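Local coordinates for protein alpha-1,3-glucanase (Bacillus circulans, PDB 5ZRU) that probably hydrolyses alpha-1,3-glucan, as a glycoside hydrolase family 87 enzyme of which this chain is the catalytic unit, holding calcium and zinc ions, at residues L477-N491 / Q503-N517. Sequence-based numbering, arbitrary orientation.
Sequences LEASNDPIKNVTFTN and QFGYGGGFENIVFNN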
loop_
_atom_site.group_PDB
_atom_site.type_symbol
_atom_site.label_atom_id
_atom_site.label_comp_id
_atom_site.label_asym_id
_atom_site.label_seq_id
_atom_site.Cartn_x
_atom_site.Cartn_y
_atom_site.Cartn_z
ATOM N N LEU A 477 -10.083 16.428 -5.339
ATOM C CA LEU A 477 -10.024 16.632 -6.774
ATOM C C LEU A 477 -9.352 17.968 -7.052
ATOM O O LEU A 477 -9.790 19.010 -6.552
ATOM C CB LEU A 477 -11.426 16.587 -7.389
ATOM C CG LEU A 477 -12.278 15.365 -7.001
ATOM C CD1 LEU A 477 -13.680 15.482 -7.595
ATOM C CD2 LEU A 477 -11.616 14.061 -7.464
ATOM N N GLU A 478 -8.307 17.936 -7.867
ATOM C CA GLU A 478 -7.459 19.101 -8.094
ATOM C C GLU A 478 -7.293 19.286 -9.596
ATOM O O GLU A 478 -6.687 18.444 -10.262
ATOM C CB GLU A 478 -6.107 18.922 -7.407
ATOM C CG GLU A 478 -5.142 20.063 -7.638
ATOM C CD GLU A 478 -3.755 19.750 -7.103
ATOM O OE1 GLU A 478 -3.637 19.438 -5.897
ATOM O OE2 GLU A 478 -2.793 19.786 -7.900
ATOM N N ALA A 479 -7.841 20.374 -10.129
ATOM C CA ALA A 479 -7.692 20.683 -11.552
ATOM C C ALA A 479 -6.462 21.573 -11.696
ATOM O O ALA A 479 -6.535 22.771 -11.966
ATOM C CB ALA A 479 -8.953 21.325 -12.115
ATOM N N SER A 480 -5.312 20.930 -11.461
ATOM C CA SER A 480 -4.035 21.626 -11.363
ATOM C C SER A 480 -3.745 22.414 -12.635
ATOM O O SER A 480 -3.380 23.594 -12.584
ATOM C CB SER A 480 -2.918 20.611 -11.116
ATOM O OG SER A 480 -3.431 19.416 -10.500
ATOM N N ASN A 481 -3.867 21.766 -13.795
ATOM C CA ASN A 481 -3.573 22.451 -15.041
ATOM C C ASN A 481 -4.748 22.205 -15.982
ATOM O O ASN A 481 -5.467 23.142 -16.336
ATOM C CB ASN A 481 -2.207 21.992 -15.556
ATOM C CG ASN A 481 -2.219 21.593 -17.008
ATOM O OD1 ASN A 481 -2.205 22.445 -17.916
ATOM N ND2 ASN A 481 -2.244 20.290 -17.251
ATOM N N ASP A 482 -5.008 20.965 -16.316
ATOM C CA ASP A 482 -6.152 20.619 -17.145
ATOM C C ASP A 482 -7.368 20.311 -16.273
ATOM O O ASP A 482 -7.247 20.142 -15.055
ATOM C CB ASP A 482 -5.806 19.427 -18.028
ATOM C CG ASP A 482 -4.921 19.806 -19.206
ATOM O OD1 ASP A 482 -5.073 20.922 -19.752
ATOM O OD2 ASP A 482 -4.091 18.974 -19.595
ATOM N N PRO A 483 -8.566 20.256 -16.854
ATOM C CA PRO A 483 -9.765 19.992 -16.050
ATOM C C PRO A 483 -9.876 18.535 -15.613
ATOM O O PRO A 483 -9.304 17.620 -16.206
ATOM C CB PRO A 483 -10.918 20.370 -16.990
ATOM C CG PRO A 483 -10.329 20.274 -18.368
ATOM C CD PRO A 483 -8.903 20.690 -18.227
ATOM N N ILE A 484 -10.615 18.341 -14.530
ATOM C CA ILE A 484 -11.135 17.029 -14.161
ATOM C C ILE A 484 -12.516 16.909 -14.784
ATOM O O ILE A 484 -13.373 17.773 -14.568
ATOM C CB ILE A 484 -11.205 16.862 -12.632
ATOM C CG1 ILE A 484 -9.868 17.211 -11.959
ATOM C CG2 ILE A 484 -11.672 15.441 -12.257
ATOM C CD1 ILE A 484 -8.777 16.218 -12.215
ATOM N N LYS A 485 -12.732 15.849 -15.563
ATOM C CA LYS A 485 -13.910 15.738 -16.415
ATOM C C LYS A 485 -14.426 14.304 -16.455
ATOM O O LYS A 485 -13.639 13.363 -16.578
ATOM C CB LYS A 485 -13.568 16.209 -17.833
ATOM C CG LYS A 485 -14.620 15.937 -18.864
ATOM C CD LYS A 485 -14.331 16.683 -20.171
ATOM C CE LYS A 485 -13.117 16.152 -20.908
ATOM N NZ LYS A 485 -13.131 16.635 -22.337
ATOM N N ASN A 486 -15.753 14.151 -16.348
ATOM C CA ASN A 486 -16.475 12.882 -16.521
ATOM C C ASN A 486 -16.099 11.858 -15.440
ATOM O O ASN A 486 -15.480 10.817 -15.689
ATOM C CB ASN A 486 -16.256 12.310 -17.930
ATOM C CG ASN A 486 -16.823 13.209 -19.023
ATOM O OD1 ASN A 486 -17.776 13.957 -18.798
ATOM N ND2 ASN A 486 -16.238 13.134 -20.211
ATOM N N VAL A 487 -16.518 12.172 -14.217
ATOM C CA VAL A 487 -16.249 11.328 -13.059
ATOM C C VAL A 487 -17.547 11.154 -12.285
ATOM O O VAL A 487 -18.274 12.127 -12.056
ATOM C CB VAL A 487 -15.152 11.914 -12.142
ATOM C CG1 VAL A 487 -14.744 10.877 -11.104
ATOM C CG2 VAL A 487 -13.934 12.353 -12.945
ATOM N N THR A 488 -17.840 9.918 -11.894
ATOM C CA THR A 488 -19.021 9.608 -11.101
ATOM C C THR A 488 -18.585 8.858 -9.855
ATOM O O THR A 488 -17.776 7.926 -9.946
ATOM C CB THR A 488 -20.017 8.764 -11.901
ATOM O OG1 THR A 488 -20.325 9.430 -13.131
ATOM C CG2 THR A 488 -21.310 8.541 -11.099
ATOM N N PHE A 489 -19.118 9.274 -8.704
ATOM C CA PHE A 489 -18.940 8.611 -7.417
ATOM C C PHE A 489 -20.306 8.112 -6.975
ATOM O O PHE A 489 -21.252 8.901 -6.894
ATOM C CB PHE A 489 -18.381 9.562 -6.355
ATOM C CG PHE A 489 -17.048 10.141 -6.693
ATOM C CD1 PHE A 489 -16.935 11.179 -7.598
ATOM C CD2 PHE A 489 -15.905 9.657 -6.080
ATOM C CE1 PHE A 489 -15.708 11.725 -7.897
ATOM C CE2 PHE A 489 -14.669 10.189 -6.386
ATOM C CZ PHE A 489 -14.571 11.226 -7.294
ATOM N N THR A 490 -20.420 6.814 -6.692
ATOM C CA THR A 490 -21.721 6.262 -6.326
ATOM C C THR A 490 -21.580 5.309 -5.145
ATOM O O THR A 490 -20.705 4.441 -5.150
ATOM C CB THR A 490 -22.354 5.544 -7.526
ATOM O OG1 THR A 490 -22.434 6.465 -8.622
ATOM C CG2 THR A 490 -23.758 5.056 -7.170
ATOM N N ASN A 491 -22.448 5.456 -4.143
ATOM C CA ASN A 491 -22.450 4.569 -2.978
ATOM C C ASN A 491 -21.114 4.650 -2.236
ATOM O O ASN A 491 -20.364 3.679 -2.137
ATOM C CB ASN A 491 -22.760 3.126 -3.394
ATOM C CG ASN A 491 -24.226 2.918 -3.732
ATOM O OD1 ASN A 491 -25.113 3.412 -3.027
ATOM N ND2 ASN A 491 -24.486 2.179 -4.805
ATOM N N GLN A 503 -13.320 17.692 -1.502
ATOM C CA GLN A 503 -12.584 18.940 -1.739
ATOM C C GLN A 503 -12.282 19.107 -3.224
ATOM O O GLN A 503 -11.785 18.173 -3.867
ATOM C CB GLN A 503 -11.274 18.955 -0.928
ATOM C CG GLN A 503 -10.290 20.080 -1.264
ATOM C CD GLN A 503 -9.159 20.175 -0.240
ATOM O OE1 GLN A 503 -9.385 19.983 0.949
ATOM N NE2 GLN A 503 -7.943 20.467 -0.702
ATOM N N PHE A 504 -12.585 20.299 -3.762
ATOM C CA PHE A 504 -12.315 20.676 -5.147
ATOM C C PHE A 504 -11.463 21.934 -5.165
ATOM O O PHE A 504 -11.782 22.900 -4.471
ATOM C CB PHE A 504 -13.578 21.046 -5.957
ATOM C CG PHE A 504 -14.641 20.000 -6.023
ATOM C CD1 PHE A 504 -15.464 19.752 -4.936
ATOM C CD2 PHE A 504 -14.896 19.343 -7.217
ATOM C CE1 PHE A 504 -16.488 18.822 -5.026
ATOM C CE2 PHE A 504 -15.930 18.409 -7.305
ATOM C CZ PHE A 504 -16.710 18.154 -6.210
ATOM N N GLY A 505 -10.439 21.968 -6.010
ATOM C CA GLY A 505 -9.703 23.211 -6.140
ATOM C C GLY A 505 -8.760 23.237 -7.324
ATOM O O GLY A 505 -8.691 22.295 -8.117
ATOM N N TYR A 506 -8.010 24.348 -7.396
ATOM C CA TYR A 506 -7.234 24.805 -8.551
ATOM C C TYR A 506 -8.178 25.140 -9.703
ATOM O O TYR A 506 -9.379 24.859 -9.625
ATOM C CB TYR A 506 -6.147 23.791 -8.940
ATOM C CG TYR A 506 -5.000 23.835 -7.943
ATOM C CD1 TYR A 506 -5.149 23.292 -6.679
ATOM C CD2 TYR A 506 -3.797 24.470 -8.245
ATOM C CE1 TYR A 506 -4.132 23.339 -5.740
ATOM C CE2 TYR A 506 -2.763 24.534 -7.299
ATOM C CZ TYR A 506 -2.946 23.959 -6.048
ATOM O OH TYR A 506 -1.957 23.994 -5.085
ATOM N N GLY A 507 -7.661 25.789 -10.743
ATOM C CA GLY A 507 -8.474 26.507 -11.701
ATOM C C GLY A 507 -8.692 25.853 -13.047
ATOM O O GLY A 507 -9.291 26.483 -13.928
ATOM N N GLY A 508 -8.267 24.601 -13.233
ATOM C CA GLY A 508 -8.349 23.984 -14.545
ATOM C C GLY A 508 -9.752 23.601 -14.983
ATOM O O GLY A 508 -9.962 23.339 -16.172
ATOM N N GLY A 509 -10.695 23.529 -14.058
ATOM C CA GLY A 509 -12.081 23.278 -14.402
ATOM C C GLY A 509 -12.575 21.931 -13.890
ATOM O O GLY A 509 -11.814 20.963 -13.756
ATOM N N PHE A 510 -13.879 21.867 -13.610
ATOM C CA PHE A 510 -14.550 20.636 -13.199
ATOM C C PHE A 510 -15.816 20.472 -14.026
ATOM O O PHE A 510 -16.717 21.313 -13.963
ATOM C CB PHE A 510 -14.872 20.652 -11.702
ATOM C CG PHE A 510 -13.647 20.609 -10.836
ATOM C CD1 PHE A 510 -13.099 19.396 -10.454
ATOM C CD2 PHE A 510 -13.028 21.780 -10.427
ATOM C CE1 PHE A 510 -11.955 19.344 -9.664
ATOM C CE2 PHE A 510 -11.875 21.744 -9.641
ATOM C CZ PHE A 510 -11.342 20.518 -9.254
ATOM N N GLU A 511 -15.884 19.389 -14.800
ATOM C CA GLU A 511 -16.935 19.194 -15.795
ATOM C C GLU A 511 -17.548 17.807 -15.649
ATOM O O GLU A 511 -16.824 16.809 -15.675
ATOM C CB GLU A 511 -16.367 19.363 -17.208
ATOM C CG GLU A 511 -15.758 20.743 -17.461
ATOM C CD GLU A 511 -14.888 20.782 -18.708
ATOM O OE1 GLU A 511 -13.884 21.529 -18.706
ATOM O OE2 GLU A 511 -15.207 20.064 -19.682
ATOM N N ASN A 512 -18.877 17.747 -15.535
ATOM C CA ASN A 512 -19.623 16.488 -15.424
ATOM C C ASN A 512 -19.077 15.611 -14.291
ATOM O O ASN A 512 -18.692 14.462 -14.489
ATOM C CB ASN A 512 -19.615 15.715 -16.748
ATOM C CG ASN A 512 -20.578 14.519 -16.737
ATOM O OD1 ASN A 512 -21.599 14.539 -16.051
ATOM N ND2 ASN A 512 -20.249 13.481 -17.497
ATOM N N ILE A 513 -19.058 16.174 -13.088
ATOM C CA ILE A 513 -18.682 15.442 -11.882
ATOM C C ILE A 513 -19.955 15.173 -11.092
ATOM O O ILE A 513 -20.624 16.116 -10.655
ATOM C CB ILE A 513 -17.674 16.221 -11.024
ATOM C CG1 ILE A 513 -16.541 16.809 -11.878
ATOM C CG2 ILE A 513 -17.143 15.325 -9.900
ATOM C CD1 ILE A 513 -15.699 15.772 -12.646
ATOM N N VAL A 514 -20.281 13.893 -10.885
ATOM C CA VAL A 514 -21.551 13.495 -10.282
ATOM C C VAL A 514 -21.287 12.608 -9.073
ATOM O O VAL A 514 -20.472 11.680 -9.143
ATOM C CB VAL A 514 -22.453 12.764 -11.294
ATOM C CG1 VAL A 514 -23.773 12.360 -10.624
ATOM C CG2 VAL A 514 -22.706 13.648 -12.514
ATOM N N PHE A 515 -21.992 12.884 -7.975
ATOM C CA PHE A 515 -21.873 12.153 -6.718
ATOM C C PHE A 515 -23.252 11.627 -6.342
ATOM O O PHE A 515 -24.125 12.411 -5.952
ATOM C CB PHE A 515 -21.366 13.060 -5.596
ATOM C CG PHE A 515 -19.920 13.433 -5.689
ATOM C CD1 PHE A 515 -19.507 14.481 -6.500
ATOM C CD2 PHE A 515 -18.973 12.773 -4.908
ATOM C CE1 PHE A 515 -18.168 14.844 -6.558
ATOM C CE2 PHE A 515 -17.636 13.135 -4.955
ATOM C CZ PHE A 515 -17.234 14.172 -5.795
ATOM N N ASN A 516 -23.450 10.312 -6.416
ATOM C CA ASN A 516 -24.749 9.728 -6.103
ATOM C C ASN A 516 -24.654 8.850 -4.860
ATOM O O ASN A 516 -23.688 8.100 -4.697
ATOM C CB ASN A 516 -25.279 8.905 -7.291
ATOM C CG ASN A 516 -25.551 9.764 -8.527
ATOM O OD1 ASN A 516 -25.864 10.947 -8.422
ATOM N ND2 ASN A 516 -25.411 9.171 -9.697
ATOM N N ASN A 517 -25.652 8.951 -3.978
ATOM C CA ASN A 517 -25.758 8.077 -2.802
ATOM C C ASN A 517 -24.500 8.163 -1.935
ATOM O O ASN A 517 -23.864 7.155 -1.629
ATOM C CB ASN A 517 -26.024 6.617 -3.206
ATOM C CG ASN A 517 -27.111 6.474 -4.274
ATOM O OD1 ASN A 517 -28.077 7.237 -4.307
ATOM N ND2 ASN A 517 -26.952 5.481 -5.146
HETATM O O HOH W 1 -4.882 26.213 -11.201
HETATM O O HOH W 2 -8.167 24.273 -17.932
HETATM O O HOH W 3 -20.248 12.009 -14.475
HETATM O O HOH W 4 -24.956 6.545 -9.988
HETATM O O HOH W 5 -25.133 4.397 -0.485
#
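The rings of Phe-489 and Phe-515 lie flat on one another in an offset stack, planes only 2° apart, with Phe-489 CD1 3.4 Å from Phe-515 CE2. Val-514 O sits at the edge of the Phe-489 ring, and Leu-477 CD1 reaches the edge of Phe-515. In both residues CG is anti to the carbonyl carbon, which turns the rings the same way and lets them overlap. Such like-on-like stacking belongs to the parallel beta-helix, here two successive coils in the pectate-lyase-like part of the catalytic unit. Putting an alanine at Phe-515 would probably leave one face of Phe-489 without its partner and open a gap beside Leu-477.

Further along the interior, Phe-510 is held between Ala-479 CB on one face, a CH-pi contact 4.2 Å from the centroid, and Phe-504 CD2 on the other, while Leu-477 O lies at its edge. Leu-477 CD1 also packs against Phe-504, and Ile-513 CD1 fits against Val-487 CG2. On the opposite side of the sheet from Leu-477, Tyr-506 meets the carboxylate end of Glu-478 over one face; that carboxylate salt-bridges Arg-472.

Strands 487-490 and 513-516 run parallel, with backbone bonds such as Phe-489 N to Val-514 O, 2.8 Å. Where the chains turn between faces, Asn-486 and Asn-512 fall in register and are linked by a side-chain hydrogen bond, as in the asparagine ladders of beta-helices. Their amide planes stand 76° apart, and Asn-486 ND2 turns to Asn-448 O. Asn-512 ND2 gives a nearly straight bond of 2.8 Å to Asn-486 OD1, tilted from that acceptor's carbonyl plane.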